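Local coordinates for protein subtilisin-like serine protease (Fervidobacterium pennivorans, PDB 1R6V) that degrades keratin into peptides as a calcium-binding serine endopeptidase of the subtilisin family, allowing its bacterium to grow on native feathers, at residues H169-G174 with L348-G353; A205-A210 with A384-G389; Q315-D320 with D336-G341. The protein carries 1 engineered substitution. One frame throughout, in Å; residues are numbered along the deposited sequence.

Contact 1: H169-G174 with L348-G353. With CA (calcium ion), chain B.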
ATOM      1  N   HIS A 169      -6.994  29.167 -14.163  1.00 16.22           N
ATOM      2  CA  HIS A 169      -6.201  29.228 -15.388  1.00 16.27           C
ATOM      3  C   HIS A 169      -7.201  29.311 -16.546  1.00 16.01           C
ATOM      4  O   HIS A 169      -8.184  28.568 -16.586  1.00 15.06           O
ATOM      5  CB  HIS A 169      -5.350  27.957 -15.538  1.00 14.19           C
ATOM      6  CG  HIS A 169      -4.241  28.086 -16.532  1.00 14.86           C
ATOM      7  ND1 HIS A 169      -4.463  28.268 -17.878  1.00 13.94           N
ATOM      8  CD2 HIS A 169      -2.897  28.138 -16.359  1.00 14.68           C
ATOM      9  CE1 HIS A 169      -3.305  28.432 -18.495  1.00 13.57           C
ATOM     10  NE2 HIS A 169      -2.339  28.356 -17.596  1.00 14.66           N
ATOM     11  N   PRO A 170      -6.953  30.202 -17.510  1.00 16.60           N
ATOM     12  CA  PRO A 170      -7.877  30.327 -18.634  1.00 16.87           C
ATOM     13  C   PRO A 170      -8.050  29.037 -19.440  1.00 17.24           C
ATOM     14  O   PRO A 170      -9.154  28.736 -19.882  1.00 15.54           O
ATOM     15  CB  PRO A 170      -7.292  31.489 -19.444  1.00 18.07           C
ATOM     16  CG  PRO A 170      -5.836  31.478 -19.096  1.00 20.03           C
ATOM     17  CD  PRO A 170      -5.837  31.154 -17.623  1.00 16.97           C
ATOM     18  N   ASP A 171      -6.974  28.269 -19.610  1.00 17.13           N
ATOM     19  CA  ASP A 171      -7.039  27.006 -20.359  1.00 16.17           C
ATOM     20  C   ASP A 171      -7.779  25.905 -19.579  1.00 16.69           C
ATOM     21  O   ASP A 171      -7.935  24.789 -20.079  1.00 15.16           O
ATOM     22  CB  ASP A 171      -5.622  26.511 -20.682  1.00 16.81           C
ATOM     23  CG  ASP A 171      -5.415  26.209 -22.161  1.00 16.81           C
ATOM     24  OD1 ASP A 171      -6.404  26.061 -22.905  1.00 17.61           O
ATOM     25  OD2 ASP A 171      -4.243  26.099 -22.579  1.00 15.95           O
ATOM     26  N   LEU A 172      -8.203  26.195 -18.349  1.00 14.88           N
ATOM     27  CA  LEU A 172      -8.930  25.198 -17.568  1.00 14.69           C
ATOM     28  C   LEU A 172     -10.341  25.669 -17.270  1.00 15.46           C
ATOM     29  O   LEU A 172     -11.057  25.033 -16.496  1.00 15.88           O
ATOM     30  CB  LEU A 172      -8.206  24.885 -16.248  1.00 14.39           C
ATOM     31  CG  LEU A 172      -6.825  24.229 -16.398  1.00 15.95           C
ATOM     32  CD1 LEU A 172      -6.205  24.016 -15.012  1.00 13.17           C
ATOM     33  CD2 LEU A 172      -6.976  22.880 -17.109  1.00 16.18           C
ATOM     34  N   GLU A 173     -10.748  26.780 -17.880  1.00 16.09           N
ATOM     35  CA  GLU A 173     -12.094  27.302 -17.651  1.00 18.78           C
ATOM     36  C   GLU A 173     -13.134  26.255 -18.016  1.00 18.05           C
ATOM     37  O   GLU A 173     -13.066  25.646 -19.080  1.00 16.71           O
ATOM     38  CB  GLU A 173     -12.323  28.580 -18.476  1.00 21.97           C
ATOM     39  CG  GLU A 173     -13.616  29.323 -18.113  1.00 25.45           C
ATOM     40  CD  GLU A 173     -14.859  28.727 -18.771  1.00 28.50           C
ATOM     41  OE1 GLU A 173     -15.972  28.915 -18.225  1.00 30.33           O
ATOM     42  OE2 GLU A 173     -14.725  28.087 -19.839  1.00 27.97           O
ATOM     43  N   GLY A 174     -14.098  26.040 -17.124  1.00 17.11           N
ATOM     44  CA  GLY A 174     -15.140  25.061 -17.380  1.00 16.93           C
ATOM     45  C   GLY A 174     -14.700  23.614 -17.265  1.00 17.46           C
ATOM     46  O   GLY A 174     -15.531  22.704 -17.335  1.00 16.71           O
ATOM     47  N   LEU A 348       4.755  20.402 -22.349  1.00 12.95           N
ATOM     48  CA  LEU A 348       4.233  21.741 -22.164  1.00 12.58           C
ATOM     49  C   LEU A 348       2.815  21.668 -21.607  1.00 12.89           C
ATOM     50  O   LEU A 348       1.973  20.980 -22.167  1.00 12.79           O
ATOM     51  CB  LEU A 348       4.212  22.481 -23.507  1.00 14.57           C
ATOM     52  CG  LEU A 348       3.633  23.899 -23.444  1.00 13.74           C
ATOM     53  CD1 LEU A 348       4.501  24.753 -22.506  1.00 12.98           C
ATOM     54  CD2 LEU A 348       3.608  24.520 -24.858  1.00 14.00           C
ATOM     55  N   SER A 349       2.573  22.364 -20.497  1.00 12.59           N
ATOM     56  CA  SER A 349       1.244  22.387 -19.899  1.00 11.94           C
ATOM     57  C   SER A 349       1.027  23.615 -19.026  1.00 12.88           C
ATOM     58  O   SER A 349       1.920  24.450 -18.851  1.00 12.96           O
ATOM     59  CB  SER A 349       0.992  21.134 -19.075  1.00 12.62           C
ATOM     60  OG  SER A 349      -0.405  21.045 -18.752  1.00 12.44           O
ATOM     61  N   THR A 350      -0.182  23.697 -18.487  1.00 12.77           N
ATOM     62  CA  THR A 350      -0.619  24.783 -17.625  1.00 13.00           C
ATOM     63  C   THR A 350       0.033  24.774 -16.238  1.00 13.66           C
ATOM     64  O   THR A 350       0.215  23.715 -15.646  1.00 13.13           O
ATOM     65  CB  THR A 350      -2.153  24.692 -17.421  1.00 11.37           C
ATOM     66  OG1 THR A 350      -2.511  23.337 -17.104  1.00 10.88           O
ATOM     67  CG2 THR A 350      -2.897  25.087 -18.687  1.00 12.12           C
ATOM     68  N   VAL A 351       0.428  25.948 -15.740  1.00 12.65           N
ATOM     69  CA  VAL A 351       0.951  26.036 -14.378  1.00 12.14           C
ATOM     70  C   VAL A 351       0.199  27.204 -13.747  1.00 14.25           C
ATOM     71  O   VAL A 351      -0.343  28.059 -14.455  1.00 13.13           O
ATOM     72  CB  VAL A 351       2.504  26.260 -14.280  1.00 13.14           C
ATOM     73  CG1 VAL A 351       3.240  25.061 -14.878  1.00 12.12           C
ATOM     74  CG2 VAL A 351       2.924  27.572 -14.944  1.00 13.76           C
ATOM     75  N   PRO A 352       0.122  27.238 -12.413  1.00 14.77           N
ATOM     76  CA  PRO A 352      -0.596  28.335 -11.753  1.00 17.10           C
ATOM     77  C   PRO A 352      -0.022  29.696 -12.123  1.00 17.59           C
ATOM     78  O   PRO A 352       1.180  29.831 -12.335  1.00 19.07           O
ATOM     79  CB  PRO A 352      -0.435  28.014 -10.268  1.00 17.54           C
ATOM     80  CG  PRO A 352       0.804  27.164 -10.223  1.00 23.74           C
ATOM     81  CD  PRO A 352       0.669  26.296 -11.424  1.00 16.76           C
ATOM     82  N   GLY A 353      -0.891  30.698 -12.209  1.00 19.85           N
ATOM     83  CA  GLY A 353      -0.443  32.038 -12.555  1.00 21.27           C
ATOM     84  C   GLY A 353       0.423  32.693 -11.485  1.00 22.10           C
ATOM     85  O   GLY A 353       0.461  32.242 -10.348  1.00 22.27           O
TER
HETATM   86 CA    CA B   1      -6.767  25.439 -25.133  1.00  3.26          CA
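The methyl group of Thr350 sits over one face of the His169 imidazole in a CH-pi contact, with CG2 3.5 Å from the ring centroid and 15° off the ring normal. Thr350 CG2 leans toward the rim, 3.4 Å from His169 CE1. The same methyl also packs alongside Asp171, where CB lies 3.7 Å from Thr350 CG2. With CG of His169 anti to the backbone N (chi1 -164°), the ring is carried toward Thr350 and Val351.

Polar atoms meet the ring at its edge. Val351 O lies close to the ring plane, 3.2 Å from His169 CD2, and is itself hydrogen-bonded to Thr373 OG1. His169 ND1 accepts the backbone N-H of Asp171, N to ND1 3.1 Å, with the donor almost exactly in the ring plane, while NE2 pairs with Thr373 O; bonds at both nitrogens thus fix the rotation of the ring.

The same 3-10 turn contributes a calcium ligand: Asp171 OD1 binds the ion at 2.3 Å, and Glu129, Asp213 and the carbonyls of Lys211, Lys215 and Ile217 complete a site built like the high-affinity calcium site of subtilisins. The other carboxylate oxygen, OD2, is hydrogen-bonded to Tyr374 OH.

A looser van der Waals contact brings Leu172 CD1 to 4.3 Å from Thr350 OG1, a hydroxyl hydrogen-bonded to Thr202 O in helix 200-209.

Contact 2: A205-A210 with A384-G389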
ATOM      1  N   ALA A 205      -3.398  18.537 -14.657  1.00 10.82           N
ATOM      2  CA  ALA A 205      -4.738  18.846 -15.133  1.00 10.40           C
ATOM      3  C   ALA A 205      -4.752  19.297 -16.597  1.00 11.64           C
ATOM      4  O   ALA A 205      -5.610  18.883 -17.363  1.00 13.56           O
ATOM      5  CB  ALA A 205      -5.379  19.925 -14.242  1.00 11.09           C
ATOM      6  N   GLY A 206      -3.798  20.141 -16.986  1.00  9.93           N
ATOM      7  CA  GLY A 206      -3.760  20.601 -18.369  1.00 11.98           C
ATOM      8  C   GLY A 206      -3.446  19.485 -19.361  1.00 11.85           C
ATOM      9  O   GLY A 206      -4.017  19.440 -20.438  1.00 12.26           O
ATOM     10  N   THR A 207      -2.538  18.577 -19.008  1.00 10.86           N
ATOM     11  CA  THR A 207      -2.192  17.495 -19.940  1.00 10.27           C
ATOM     12  C   THR A 207      -3.388  16.601 -20.189  1.00 11.85           C
ATOM     13  O   THR A 207      -3.612  16.123 -21.297  1.00 11.51           O
ATOM     14  CB  THR A 207      -1.047  16.650 -19.381  1.00 12.99           C
ATOM     15  OG1 THR A 207       0.138  17.460 -19.351  1.00 12.92           O
ATOM     16  CG2 THR A 207      -0.813  15.412 -20.238  1.00 11.73           C
ATOM     17  N   ILE A 208      -4.155  16.398 -19.135  1.00 10.89           N
ATOM     18  CA  ILE A 208      -5.350  15.563 -19.194  1.00 11.85           C
ATOM     19  C   ILE A 208      -6.541  16.234 -19.867  1.00 13.01           C
ATOM     20  O   ILE A 208      -7.186  15.639 -20.733  1.00 13.83           O
ATOM     21  CB  ILE A 208      -5.821  15.164 -17.780  1.00 10.50           C
ATOM     22  CG1 ILE A 208      -4.802  14.227 -17.129  1.00 11.53           C
ATOM     23  CG2 ILE A 208      -7.202  14.484 -17.852  1.00 11.96           C
ATOM     24  CD1 ILE A 208      -5.058  13.985 -15.654  1.00  9.55           C
ATOM     25  N   ALA A 209      -6.853  17.460 -19.448  1.00 12.74           N
ATOM     26  CA  ALA A 209      -8.028  18.130 -19.985  1.00 13.05           C
ATOM     27  C   ALA A 209      -7.975  19.625 -20.268  1.00 14.19           C
ATOM     28  O   ALA A 209      -8.984  20.313 -20.095  1.00 14.95           O
ATOM     29  CB  ALA A 209      -9.211  17.840 -19.063  1.00 14.55           C
ATOM     30  N   ALA A 210      -6.840  20.162 -20.697  1.00 12.66           N
ATOM     31  CA  ALA A 210      -6.842  21.583 -21.004  1.00 13.08           C
ATOM     32  C   ALA A 210      -7.924  21.774 -22.078  1.00 14.01           C
ATOM     33  O   ALA A 210      -8.091  20.950 -22.981  1.00 12.70           O
ATOM     34  CB  ALA A 210      -5.469  22.035 -21.520  1.00 12.50           C
ATOM     35  N   ALA A 384       2.330   9.940 -16.536  1.00  9.97           N
ATOM     36  CA  ALA A 384       1.067   9.402 -16.034  1.00 10.49           C
ATOM     37  C   ALA A 384      -0.185  10.133 -16.530  1.00 11.40           C
ATOM     38  O   ALA A 384      -1.168   9.493 -16.890  1.00 11.19           O
ATOM     39  CB  ALA A 384       1.091   9.349 -14.481  1.00 10.55           C
ATOM     40  N   PRO A 385      -0.187  11.477 -16.537  1.00 11.42           N
ATOM     41  CA  PRO A 385      -1.381  12.176 -17.014  1.00 12.21           C
ATOM     42  C   PRO A 385      -1.747  11.849 -18.458  1.00 12.21           C
ATOM     43  O   PRO A 385      -2.916  11.941 -18.839  1.00 11.97           O
ATOM     44  CB  PRO A 385      -1.046  13.658 -16.819  1.00 13.04           C
ATOM     45  CG  PRO A 385       0.431  13.691 -16.596  1.00 19.08           C
ATOM     46  CD  PRO A 385       0.755  12.417 -15.898  1.00 12.15           C
ATOM     47  N   HIS A 386      -0.766  11.473 -19.269  1.00 11.52           N
ATOM     48  CA  HIS A 386      -1.104  11.116 -20.648  1.00 11.28           C
ATOM     49  C   HIS A 386      -1.935   9.844 -20.604  1.00 11.36           C
ATOM     50  O   HIS A 386      -2.906   9.705 -21.350  1.00 10.53           O
ATOM     51  CB  HIS A 386       0.150  10.870 -21.478  1.00 12.24           C
ATOM     52  CG  HIS A 386       0.878  12.122 -21.850  1.00 12.53           C
ATOM     53  ND1 HIS A 386       0.647  12.804 -23.031  1.00 15.60           N
ATOM     54  CD2 HIS A 386       1.802  12.847 -21.177  1.00 11.36           C
ATOM     55  CE1 HIS A 386       1.393  13.892 -23.060  1.00 12.15           C
ATOM     56  NE2 HIS A 386       2.104  13.943 -21.943  1.00 14.65           N
ATOM     57  N   VAL A 387      -1.542   8.903 -19.746  1.00 10.77           N
ATOM     58  CA  VAL A 387      -2.281   7.651 -19.632  1.00 10.35           C
ATOM     59  C   VAL A 387      -3.647   7.900 -18.987  1.00 11.08           C
ATOM     60  O   VAL A 387      -4.650   7.339 -19.416  1.00 11.87           O
ATOM     61  CB  VAL A 387      -1.493   6.602 -18.815  1.00 12.53           C
ATOM     62  CG1 VAL A 387      -2.375   5.375 -18.536  1.00 11.93           C
ATOM     63  CG2 VAL A 387      -0.261   6.169 -19.599  1.00 12.48           C
ATOM     64  N   THR A 388      -3.699   8.742 -17.964  1.00 11.41           N
ATOM     65  CA  THR A 388      -4.990   9.029 -17.342  1.00 11.36           C
ATOM     66  C   THR A 388      -5.936   9.623 -18.389  1.00 12.99           C
ATOM     67  O   THR A 388      -7.136   9.308 -18.426  1.00 11.65           O
ATOM     68  CB  THR A 388      -4.815   9.991 -16.135  1.00 10.69           C
ATOM     69  OG1 THR A 388      -4.075   9.308 -15.115  1.00  9.08           O
ATOM     70  CG2 THR A 388      -6.152  10.404 -15.547  1.00 10.44           C
ATOM     71  N   GLY A 389      -5.391  10.468 -19.262  1.00 11.56           N
ATOM     72  CA  GLY A 389      -6.194  11.062 -20.321  1.00 12.62           C
ATOM     73  C   GLY A 389      -6.680  10.011 -21.315  1.00 13.60           C
ATOM     74  O   GLY A 389      -7.824  10.041 -21.775  1.00 12.87           O
TER
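Thr207 is the first residue of 205-210 to meet the other helix. Its OG1 lies beside the backbone N (chi1 -67°), where it makes a weak hydrogen bond to His203 O, and this leaves CG2 anti to the backbone N and directed across the interface. That methyl stands over the centre of the His386 imidazole, 3.7 Å from the ring centroid and 11° off the normal, a CH-pi contact in which the two side chains cross at about a right angle. It also touches the proline one residue earlier, with Thr207 CG2 3.8 Å from Pro385 CB.

Both helices belong to the subtilase catalytic domain and bear charge-relay positions near their N-terminal ends. Helix 200-209 starts at Ala200, an engineered residue at the inferred charge-relay histidine position, and helix 380-397 has Ser381, the inferred charge-relay serine, in its first turn. The short segments run broadly parallel, their axes 8.2 Å apart and inclined at 33°.

Ile208 follows and spreads over three residues. Ile208 CG1 rests 3.4 Å from Pro385 O, an oxygen that accepts Gly389 N within its own helix, and also packs on Pro385 CB. Farther out, Ile208 CD1 meets Thr388 CG2 at 3.7 Å, while Thr388 OG1 turns to Asn265 ND2. With no side chain at Gly389, the backbones come to 4.7 Å between its CA and the CA of Ile208.

Contact 3: Q315-D320 with D336-G341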
ATOM      1  N   GLN A 315       0.634   1.178 -13.652  1.00 10.07           N
ATOM      2  CA  GLN A 315       1.873   1.917 -13.376  1.00 11.75           C
ATOM      3  C   GLN A 315       2.465   2.434 -14.689  1.00 10.83           C
ATOM      4  O   GLN A 315       2.576   1.692 -15.659  1.00 10.94           O
ATOM      5  CB  GLN A 315       2.867   1.018 -12.639  1.00 14.27           C
ATOM      6  CG  GLN A 315       4.129   1.753 -12.221  1.00 19.38           C
ATOM      7  CD  GLN A 315       5.072   0.887 -11.390  1.00 22.05           C
ATOM      8  OE1 GLN A 315       4.656  -0.092 -10.771  1.00 24.87           O
ATOM      9  NE2 GLN A 315       6.345   1.262 -11.364  1.00 26.52           N
ATOM     10  N   VAL A 316       2.851   3.708 -14.708  1.00  9.33           N
ATOM     11  CA  VAL A 316       3.326   4.351 -15.926  1.00 10.90           C
ATOM     12  C   VAL A 316       4.764   4.843 -15.907  1.00 12.08           C
ATOM     13  O   VAL A 316       5.175   5.538 -14.979  1.00 12.87           O
ATOM     14  CB  VAL A 316       2.414   5.558 -16.246  1.00 11.64           C
ATOM     15  CG1 VAL A 316       2.842   6.256 -17.522  1.00 10.75           C
ATOM     16  CG2 VAL A 316       0.967   5.095 -16.324  1.00 12.29           C
ATOM     17  N   ALA A 317       5.518   4.491 -16.943  1.00 11.62           N
ATOM     18  CA  ALA A 317       6.904   4.931 -17.056  1.00 13.18           C
ATOM     19  C   ALA A 317       7.004   6.159 -17.948  1.00 13.78           C
ATOM     20  O   ALA A 317       6.156   6.396 -18.806  1.00 11.74           O
ATOM     21  CB  ALA A 317       7.754   3.813 -17.630  1.00 11.33           C
ATOM     22  N   ALA A 318       8.065   6.938 -17.757  1.00 10.44           N
ATOM     23  CA  ALA A 318       8.285   8.142 -18.555  1.00 13.20           C
ATOM     24  C   ALA A 318       9.122   7.822 -19.793  1.00 13.28           C
ATOM     25  O   ALA A 318      10.154   7.153 -19.690  1.00 14.82           O
ATOM     26  CB  ALA A 318       8.997   9.183 -17.712  1.00 14.11           C
ATOM     27  N   LEU A 319       8.669   8.297 -20.949  1.00 13.66           N
ATOM     28  CA  LEU A 319       9.387   8.077 -22.203  1.00 13.78           C
ATOM     29  C   LEU A 319       9.921   9.383 -22.781  1.00 12.84           C
ATOM     30  O   LEU A 319       9.291  10.436 -22.693  1.00 12.09           O
ATOM     31  CB  LEU A 319       8.470   7.414 -23.241  1.00 13.78           C
ATOM     32  CG  LEU A 319       7.914   6.033 -22.892  1.00 12.87           C
ATOM     33  CD1 LEU A 319       7.050   5.523 -24.050  1.00 13.56           C
ATOM     34  CD2 LEU A 319       9.087   5.063 -22.645  1.00 14.92           C
ATOM     35  N   ASP A 320      11.097   9.284 -23.393  1.00 15.21           N
ATOM     36  CA  ASP A 320      11.766  10.409 -24.032  1.00 17.27           C
ATOM     37  C   ASP A 320      11.855   9.966 -25.501  1.00 17.29           C
ATOM     38  O   ASP A 320      11.488   8.842 -25.843  1.00 15.58           O
ATOM     39  CB  ASP A 320      13.162  10.537 -23.395  1.00 16.23           C
ATOM     40  CG  ASP A 320      13.953  11.751 -23.876  1.00 21.10           C
ATOM     41  OD1 ASP A 320      13.398  12.635 -24.557  1.00 20.87           O
ATOM     42  OD2 ASP A 320      15.160  11.816 -23.545  1.00 23.81           O
ATOM     43  N   ASP A 336       9.025  -4.587 -12.786  1.00 37.47           N
ATOM     44  CA  ASP A 336       8.199  -5.509 -13.550  1.00 36.37           C
ATOM     45  C   ASP A 336       6.737  -5.078 -13.524  1.00 34.57           C
ATOM     46  O   ASP A 336       5.935  -5.568 -14.316  1.00 34.46           O
ATOM     47  CB  ASP A 336       8.295  -6.911 -12.965  1.00 38.67           C
ATOM     48  CG  ASP A 336       7.982  -6.931 -11.487  1.00 39.31           C
ATOM     49  OD1 ASP A 336       8.930  -6.783 -10.689  1.00 40.40           O
ATOM     50  OD2 ASP A 336       6.788  -7.065 -11.130  1.00 40.10           O
ATOM     51  N   GLY A 337       6.403  -4.169 -12.607  1.00 30.92           N
ATOM     52  CA  GLY A 337       5.032  -3.702 -12.477  1.00 27.14           C
ATOM     53  C   GLY A 337       4.602  -2.653 -13.489  1.00 24.27           C
ATOM     54  O   GLY A 337       3.417  -2.337 -13.577  1.00 23.80           O
ATOM     55  N   VAL A 338       5.542  -2.114 -14.263  1.00 22.09           N
ATOM     56  CA  VAL A 338       5.199  -1.093 -15.252  1.00 19.64           C
ATOM     57  C   VAL A 338       4.299  -1.656 -16.345  1.00 20.69           C
ATOM     58  O   VAL A 338       4.631  -2.674 -16.957  1.00 20.10           O
ATOM     59  CB  VAL A 338       6.469  -0.500 -15.919  1.00 21.88           C
ATOM     60  CG1 VAL A 338       6.085   0.475 -17.021  1.00 20.03           C
ATOM     61  CG2 VAL A 338       7.326   0.190 -14.878  1.00 22.60           C
ATOM     62  N   SER A 339       3.165  -1.001 -16.592  1.00 18.10           N
ATOM     63  CA  SER A 339       2.249  -1.463 -17.640  1.00 19.62           C
ATOM     64  C   SER A 339       2.627  -0.870 -18.994  1.00 16.96           C
ATOM     65  O   SER A 339       2.819  -1.601 -19.965  1.00 16.17           O
ATOM     66  CB  SER A 339       0.789  -1.099 -17.306  1.00 22.02           C
ATOM     67  OG  SER A 339       0.635   0.301 -17.200  1.00 33.81           O
ATOM     68  N   VAL A 340       2.736   0.456 -19.056  1.00 15.12           N
ATOM     69  CA  VAL A 340       3.079   1.143 -20.296  1.00 13.28           C
ATOM     70  C   VAL A 340       3.878   2.417 -20.002  1.00 15.52           C
ATOM     71  O   VAL A 340       3.987   2.854 -18.853  1.00 12.63           O
ATOM     72  CB  VAL A 340       1.812   1.581 -21.095  1.00 16.10           C
ATOM     73  CG1 VAL A 340       0.966   0.357 -21.472  1.00 16.60           C
ATOM     74  CG2 VAL A 340       0.979   2.570 -20.268  1.00 15.48           C
ATOM     75  N   GLY A 341       4.446   2.987 -21.057  1.00 13.59           N
ATOM     76  CA  GLY A 341       5.171   4.234 -20.909  1.00 13.51           C
ATOM     77  C   GLY A 341       4.416   5.289 -21.702  1.00 13.26           C
ATOM     78  O   GLY A 341       3.584   4.971 -22.564  1.00 12.73           O
TER
HETATM   79  O   HOH W   1       0.692  -1.631 -13.914  1.00 14.08           O
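The carboxamide of Gln315 lies with one face over the Gly337-Val338 peptide, the two flat groups turned only about 21° from parallel. Gln315 CD is 4.1 Å from Gly337 C, and on the same face NE2 meets the methyl CG2 of Val338; NE2 also has a weak hydrogen bond to Ser335 OG. The extended side chain, CG anti to the backbone N (chi1 -175°), carries the amide there, while CB passes 3.5 Å from Gly337 O. An alanine here would probably leave the Gly337-Val338 peptide without this amide cover and open a gap beside the Val338 methyl.

The Gln315 carbonyl is gripped twice by one residue. Ser339 N donates to Gln315 O at 2.9 Å, tilted 19° from the carbonyl plane, and Ser339 OG donates to the same oxygen at 2.8 Å from well above that plane. A water joins the main chains beside it, accepting from Gln315 N and donating to Gly337 O.

Strands 314-322 and 338-343 are parallel neighbours in the mainly parallel sheet of the subtilisin alpha/beta fold, with strand 290-294 on the other side of 314-322. Ala317 N donates to Val340 O at 2.9 Å. Val316 and Val340 share the face turned to helix 380-397, where both touch Val387.

On the Ala317 face, Ala317 CB packs against Val338 CG1. Farther along, Gly341 CA makes a CA-H...O contact of 3.2 Å to Ala317 O, and Leu319 CD1 lies against Gly341 C, an approach that the absence of a side chain at Gly341 allows.

How the contacts relate
Contact 2 lies between the other two and touches both, its centre 12 Å from that of contact 1 and 15 Å from that of contact 3. The centres of contacts 1 and 3 are 26 Å apart, and their nearest atoms about 11 Å. Ser349 of contact 1 packs on helix 200-209, its OG 3.3 Å from Thr207 N. Toward contact 3, Val387 CG2 is 3.7 Å from Val316 CG2, joining helix 380-397 to the sheet. Contact 1 contributes Asp171 to the calcium site; the ion lies about 12 Å from the Thr207 side chain. The Pro385 and Val316 side chains lie about 6 and 9 Å from that of Ser381, the inferred charge-relay serine.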